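Local coordinates for iron-sulfur cluster assembly protein SufA (Escherichia coli, PDB 2D2A) that assembles iron-sulfur clusters under oxidative stress and iron limitation, binding [2Fe-2S] and [4Fe-4S] clusters and passing them to target proteins such as ferredoxin and aconitase, at residues Q39-T44 with L100-Q105; V64-K69 with T113-V118. One frame throughout, in Å; residues are numbered along the deposited sequence.

Contact 1 of 2, residues Q39-T44 with L100-Q105; sequences QGLTLT and LFVPLQ
L100 reaches between L41 and L43, and its CD2 methyl is the point where the three leucines meet. CD2 of L100 lies 4.0 Å from CB of L41 and 3.9 Å from CD2 of L43. L43 and L100 run past each other in opposite directions, and L43 CD2 also rests against CB of L100, at 4.0 Å. L100 already points toward 39-44; with CG anti to its N (chi1 165°) and CD2 anti to its CA, that methyl is carried to the two leucines. Next along, V102 meets L41 crosswise, with its CG2 methyl 4.1 Å from L41 CG. Strands 42-43 and 98-103 belong to two different mixed sheets of this HesB/IscA-family fold, and the four side chains pack between the sheets, L41 from the loop just before strand 42-43, with M107 and I110 of helix 107-110 lying against V102. Outside this buried cluster the contact falls away. T42 has its CB turned away from 100-105; its side chain touches E114 and is exposed. At the start of 39-44 the exposed side chain of Q39 lies far from 100-105, while the backbone N atoms of Q39 and G40 are held by the carboxylate of D111.

Contact 2 of 2, residues V64-K69 with T113-V118; sequences VRLGVK and TEVDFV
L66 on strand 63-71 and V115 on strand 114-120 extend toward each other and meet tip to tip, bridging CA atoms 9.0 Å apart. From CB, which is still remote from V115, the leucine runs to CG, whose approach to V115 CG2 is a loose 4.4 Å. There the chain forks: CD2 turns aside from the valine, whereas CD1, anti to CA (chi2 -178°), settles 3.8 Å from V115 CG2. The same methyl stands 4.5 Å from CG2 of T113, a more distant neighbour. The rotamer of V115 (CG1 anti to N, CG2 beside N) leaves CG2 as the branch nearest L66. L66 and V115 come from different sheets, and T113 from the loop just before strand 114-120; F128 of strand 123-129 packs on both L66 and V115, and L41 closes against L66 and T113. The methyl of T113 faces the leucine, while OG1 hydrogen-bonds to the carbonyl of I110 and to the hydroxyl of Y78. Among L66, T113 and V115 this one polar side-chain atom is satisfied elsewhere, so their meeting rests on van der Waals contact and, as all three are buried, probably on exclusion of water, with no hydrogen bond between the two segments.

Both contacts are buried and apolar, neither has a hydrogen bond between its own two segments, and both join the same two sheets; the centre of contact 2 lies about 1 Å from the centre of the chain, that of contact 1, with more surface buried, about 7 Å. Within each sheet their strands are parallel neighbours, tied by the backbone: T42 O to V115 N (2.8 Å, a probable hydrogen bond) in one, V64 with F101 in the other. Polar partners flank both. T44, the N-cap residue of helix 45-57, hydrogen-bonds through OG1 to D116, and R65 forms a salt bridge with D90. At the dimer interface, V64 packs on L122 of the second subunit. The cluster-binding cysteines lie away from both contacts.

Contact 1 of 2, residues Q39-T44 with L100-Q105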
loop_
_atom_site.group_PDB
_atom_site.type_symbol
_atom_site.label_atom_id
_atom_site.label_comp_id
_atom_site.label_asym_id
_atom_site.label_seq_id
_atom_site.Cartn_x
_atom_site.Cartn_y
_atom_site.Cartn_z
ATOM N N GLN A 39 -25.072 -1.697 -10.261
ATOM C CA GLN A 39 -24.579 -0.998 -11.463
ATOM C C GLN A 39 -23.388 -1.554 -11.900
ATOM O O GLN A 39 -23.094 -1.462 -13.049
ATOM C CB GLN A 39 -24.093 0.454 -11.341
ATOM C CG GLN A 39 -23.711 1.024 -10.035
ATOM C CD GLN A 39 -23.601 2.622 -10.075
ATOM O OE1 GLN A 39 -24.639 3.333 -9.807
ATOM N NE2 GLN A 39 -22.339 3.153 -10.294
ATOM N N GLY A 40 -22.624 -1.956 -10.904
ATOM C CA GLY A 40 -21.555 -2.909 -11.134
ATOM C C GLY A 40 -20.274 -2.337 -10.646
ATOM O O GLY A 40 -20.341 -1.306 -9.831
ATOM N N LEU A 41 -19.147 -2.954 -11.046
ATOM C CA LEU A 41 -17.903 -2.285 -10.695
ATOM C C LEU A 41 -17.033 -2.158 -11.832
ATOM O O LEU A 41 -17.172 -2.838 -12.744
ATOM C CB LEU A 41 -17.128 -2.955 -9.603
ATOM C CG LEU A 41 -17.545 -3.535 -8.290
ATOM C CD1 LEU A 41 -16.525 -3.238 -7.134
ATOM C CD2 LEU A 41 -19.045 -3.426 -7.822
ATOM N N THR A 42 -16.066 -1.270 -11.723
ATOM C CA THR A 42 -15.068 -1.006 -12.796
ATOM C C THR A 42 -13.516 -1.092 -12.517
ATOM O O THR A 42 -12.937 -0.840 -11.623
ATOM C CB THR A 42 -15.425 0.364 -13.613
ATOM O OG1 THR A 42 -15.207 1.500 -12.768
ATOM C CG2 THR A 42 -16.961 0.464 -13.879
ATOM N N LEU A 43 -12.829 -1.275 -13.533
ATOM C CA LEU A 43 -11.418 -1.252 -13.510
ATOM C C LEU A 43 -10.954 -0.118 -14.401
ATOM O O LEU A 43 -11.384 -0.026 -15.566
ATOM C CB LEU A 43 -10.974 -2.622 -14.199
ATOM C CG LEU A 43 -11.078 -4.056 -13.562
ATOM C CD1 LEU A 43 -10.191 -5.076 -14.297
ATOM C CD2 LEU A 43 -10.655 -4.107 -12.231
ATOM N N THR A 44 -10.046 0.691 -13.906
ATOM C CA THR A 44 -9.451 1.645 -14.811
ATOM C C THR A 44 -8.550 0.863 -15.782
ATOM O O THR A 44 -8.042 -0.195 -15.491
ATOM C CB THR A 44 -8.595 2.617 -14.060
ATOM O OG1 THR A 44 -7.528 1.943 -13.376
ATOM C CG2 THR A 44 -9.441 3.323 -13.049
ATOM N N LEU A 100 -12.723 -9.340 -12.744
ATOM C CA LEU A 100 -12.855 -8.758 -11.435
ATOM C C LEU A 100 -14.114 -9.454 -10.889
ATOM O O LEU A 100 -15.221 -9.341 -11.396
ATOM C CB LEU A 100 -13.015 -7.294 -11.563
ATOM C CG LEU A 100 -13.515 -6.778 -10.272
ATOM C CD1 LEU A 100 -12.473 -6.993 -9.296
ATOM C CD2 LEU A 100 -13.877 -5.262 -10.317
ATOM N N PHE A 101 -13.907 -10.328 -9.986
ATOM C CA PHE A 101 -14.991 -11.121 -9.443
ATOM C C PHE A 101 -15.265 -10.503 -8.152
ATOM O O PHE A 101 -14.356 -10.097 -7.424
ATOM C CB PHE A 101 -14.540 -12.575 -9.176
ATOM C CG PHE A 101 -14.376 -13.405 -10.453
ATOM C CD1 PHE A 101 -13.146 -13.463 -11.055
ATOM C CD2 PHE A 101 -15.461 -14.122 -10.996
ATOM C CE1 PHE A 101 -12.942 -14.130 -12.234
ATOM C CE2 PHE A 101 -15.376 -14.718 -12.190
ATOM C CZ PHE A 101 -14.060 -14.791 -12.834
ATOM N N VAL A 102 -16.539 -10.307 -7.906
ATOM C CA VAL A 102 -16.946 -9.703 -6.626
ATOM C C VAL A 102 -18.012 -10.518 -5.928
ATOM O O VAL A 102 -19.008 -10.767 -6.485
ATOM C CB VAL A 102 -17.588 -8.363 -6.808
ATOM C CG1 VAL A 102 -17.880 -7.767 -5.382
ATOM C CG2 VAL A 102 -16.740 -7.491 -7.561
ATOM N N PRO A 103 -17.826 -10.949 -4.695
ATOM C CA PRO A 103 -18.920 -11.681 -4.020
ATOM C C PRO A 103 -20.248 -10.922 -3.832
ATOM O O PRO A 103 -20.159 -9.840 -3.219
ATOM C CB PRO A 103 -18.314 -12.069 -2.677
ATOM C CG PRO A 103 -17.021 -11.279 -2.465
ATOM C CD PRO A 103 -16.615 -10.771 -3.837
ATOM N N LEU A 104 -21.420 -11.393 -4.273
ATOM C CA LEU A 104 -22.657 -10.857 -3.641
ATOM C C LEU A 104 -22.794 -10.478 -2.176
ATOM O O LEU A 104 -23.381 -9.458 -1.928
ATOM C CB LEU A 104 -23.708 -11.889 -3.770
ATOM C CG LEU A 104 -24.415 -12.084 -5.141
ATOM C CD1 LEU A 104 -25.554 -13.040 -5.076
ATOM C CD2 LEU A 104 -24.851 -10.786 -5.692
ATOM N N GLN A 105 -22.370 -11.230 -1.179
ATOM C CA GLN A 105 -22.490 -10.699 0.153
ATOM C C GLN A 105 -21.688 -9.415 0.314
ATOM O O GLN A 105 -21.472 -8.923 1.494
ATOM C CB GLN A 105 -22.021 -11.680 1.253
ATOM C CG GLN A 105 -23.152 -12.573 2.067
ATOM C CD GLN A 105 -24.667 -12.235 1.790
ATOM O OE1 GLN A 105 -25.275 -12.778 0.829
ATOM N NE2 GLN A 105 -25.273 -11.437 2.695
#

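Contact 2 of 2, residues V64-K69 with T113-V118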
loop_
_atom_site.group_PDB
_atom_site.type_symbol
_atom_site.label_atom_id
_atom_site.label_comp_id
_atom_site.label_asym_id
_atom_site.label_seq_id
_atom_site.Cartn_x
_atom_site.Cartn_y
_atom_site.Cartn_z
ATOM N N VAL A 64 -8.700 -11.170 -10.510
ATOM C CA VAL A 64 -8.673 -10.735 -9.074
ATOM C C VAL A 64 -10.140 -10.672 -8.507
ATOM O O VAL A 64 -11.203 -10.817 -9.188
ATOM C CB VAL A 64 -8.061 -9.434 -9.026
ATOM C CG1 VAL A 64 -6.792 -9.486 -9.746
ATOM C CG2 VAL A 64 -8.943 -8.381 -9.599
ATOM N N ARG A 65 -10.220 -10.696 -7.234
ATOM C CA ARG A 65 -11.527 -10.754 -6.523
ATOM C C ARG A 65 -11.502 -9.691 -5.395
ATOM O O ARG A 65 -10.556 -9.688 -4.598
ATOM C CB ARG A 65 -11.746 -12.189 -6.025
ATOM C CG ARG A 65 -12.896 -12.335 -4.873
ATOM C CD ARG A 65 -13.076 -13.756 -4.648
ATOM N NE ARG A 65 -14.364 -14.277 -4.283
ATOM C CZ ARG A 65 -14.779 -14.467 -3.082
ATOM N NH1 ARG A 65 -14.017 -14.027 -2.065
ATOM N NH2 ARG A 65 -16.021 -14.992 -2.950
ATOM N N LEU A 66 -12.440 -8.733 -5.383
ATOM C CA LEU A 66 -12.616 -7.866 -4.280
ATOM C C LEU A 66 -13.585 -8.415 -3.200
ATOM O O LEU A 66 -14.718 -8.624 -3.390
ATOM C CB LEU A 66 -13.293 -6.682 -4.795
ATOM C CG LEU A 66 -12.595 -5.317 -4.690
ATOM C CD1 LEU A 66 -13.537 -4.245 -5.266
ATOM C CD2 LEU A 66 -11.948 -4.878 -3.333
ATOM N N GLY A 67 -13.076 -8.593 -2.037
ATOM C CA GLY A 67 -13.840 -8.872 -0.839
ATOM C C GLY A 67 -13.710 -7.648 -0.038
ATOM O O GLY A 67 -13.013 -6.673 -0.379
ATOM N N VAL A 68 -14.427 -7.681 1.056
ATOM C CA VAL A 68 -14.338 -6.651 2.163
ATOM C C VAL A 68 -14.175 -7.373 3.555
ATOM O O VAL A 68 -14.725 -8.360 3.732
ATOM C CB VAL A 68 -15.612 -5.739 2.158
ATOM C CG1 VAL A 68 -16.200 -5.633 0.808
ATOM C CG2 VAL A 68 -16.643 -6.379 2.989
ATOM N N LYS A 69 -13.386 -6.833 4.467
ATOM C CA LYS A 69 -12.988 -7.430 5.784
ATOM C C LYS A 69 -13.543 -6.440 6.934
ATOM O O LYS A 69 -13.639 -5.258 6.758
ATOM C CB LYS A 69 -11.302 -7.685 5.941
ATOM N N THR A 113 -17.939 0.802 -6.800
ATOM C CA THR A 113 -16.442 1.078 -6.629
ATOM C C THR A 113 -15.684 0.875 -7.988
ATOM O O THR A 113 -15.933 -0.043 -8.717
ATOM C CB THR A 113 -15.924 -0.014 -5.867
ATOM O OG1 THR A 113 -16.317 0.121 -4.522
ATOM C CG2 THR A 113 -14.295 0.151 -5.836
ATOM N N GLU A 114 -14.741 1.726 -8.254
ATOM C CA GLU A 114 -13.782 1.525 -9.359
ATOM C C GLU A 114 -12.468 1.166 -8.734
ATOM O O GLU A 114 -12.081 1.709 -7.727
ATOM C CB GLU A 114 -13.544 2.836 -10.014
ATOM C CG GLU A 114 -12.745 2.873 -11.276
ATOM C CD GLU A 114 -12.494 4.389 -11.739
ATOM O OE1 GLU A 114 -11.721 5.246 -11.029
ATOM O OE2 GLU A 114 -13.113 4.653 -12.784
ATOM N N VAL A 115 -11.844 0.139 -9.271
ATOM C CA VAL A 115 -10.548 -0.340 -8.812
ATOM C C VAL A 115 -9.554 0.231 -9.752
ATOM O O VAL A 115 -9.766 0.114 -10.965
ATOM C CB VAL A 115 -10.432 -1.754 -8.893
ATOM C CG1 VAL A 115 -9.005 -2.057 -8.425
ATOM C CG2 VAL A 115 -11.520 -2.490 -7.915
ATOM N N ASP A 116 -8.522 0.871 -9.204
ATOM C CA ASP A 116 -7.505 1.502 -10.007
ATOM C C ASP A 116 -6.129 0.880 -9.463
ATOM O O ASP A 116 -6.082 0.164 -8.417
ATOM C CB ASP A 116 -7.528 3.038 -9.834
ATOM C CG ASP A 116 -6.484 3.829 -10.623
ATOM O OD1 ASP A 116 -5.845 3.554 -11.819
ATOM O OD2 ASP A 116 -6.262 4.920 -10.096
ATOM N N PHE A 117 -4.994 1.203 -10.182
ATOM C CA PHE A 117 -3.686 0.737 -9.800
ATOM C C PHE A 117 -2.741 1.840 -10.189
ATOM O O PHE A 117 -2.794 2.347 -11.290
ATOM C CB PHE A 117 -3.367 -0.570 -10.586
ATOM C CG PHE A 117 -2.015 -1.085 -10.292
ATOM C CD1 PHE A 117 -1.802 -1.870 -9.193
ATOM C CD2 PHE A 117 -0.914 -0.744 -11.129
ATOM C CE1 PHE A 117 -0.427 -2.244 -8.859
ATOM C CE2 PHE A 117 0.360 -1.138 -10.884
ATOM C CZ PHE A 117 0.606 -1.825 -9.708
ATOM N N VAL A 118 -1.886 2.264 -9.246
ATOM C CA VAL A 118 -0.961 3.366 -9.496
ATOM C C VAL A 118 0.347 2.782 -9.318
ATOM O O VAL A 118 0.550 2.071 -8.442
ATOM C CB VAL A 118 -1.224 4.839 -8.831
ATOM C CG1 VAL A 118 -2.226 4.805 -7.892
ATOM C CG2 VAL A 118 0.141 5.422 -8.249
#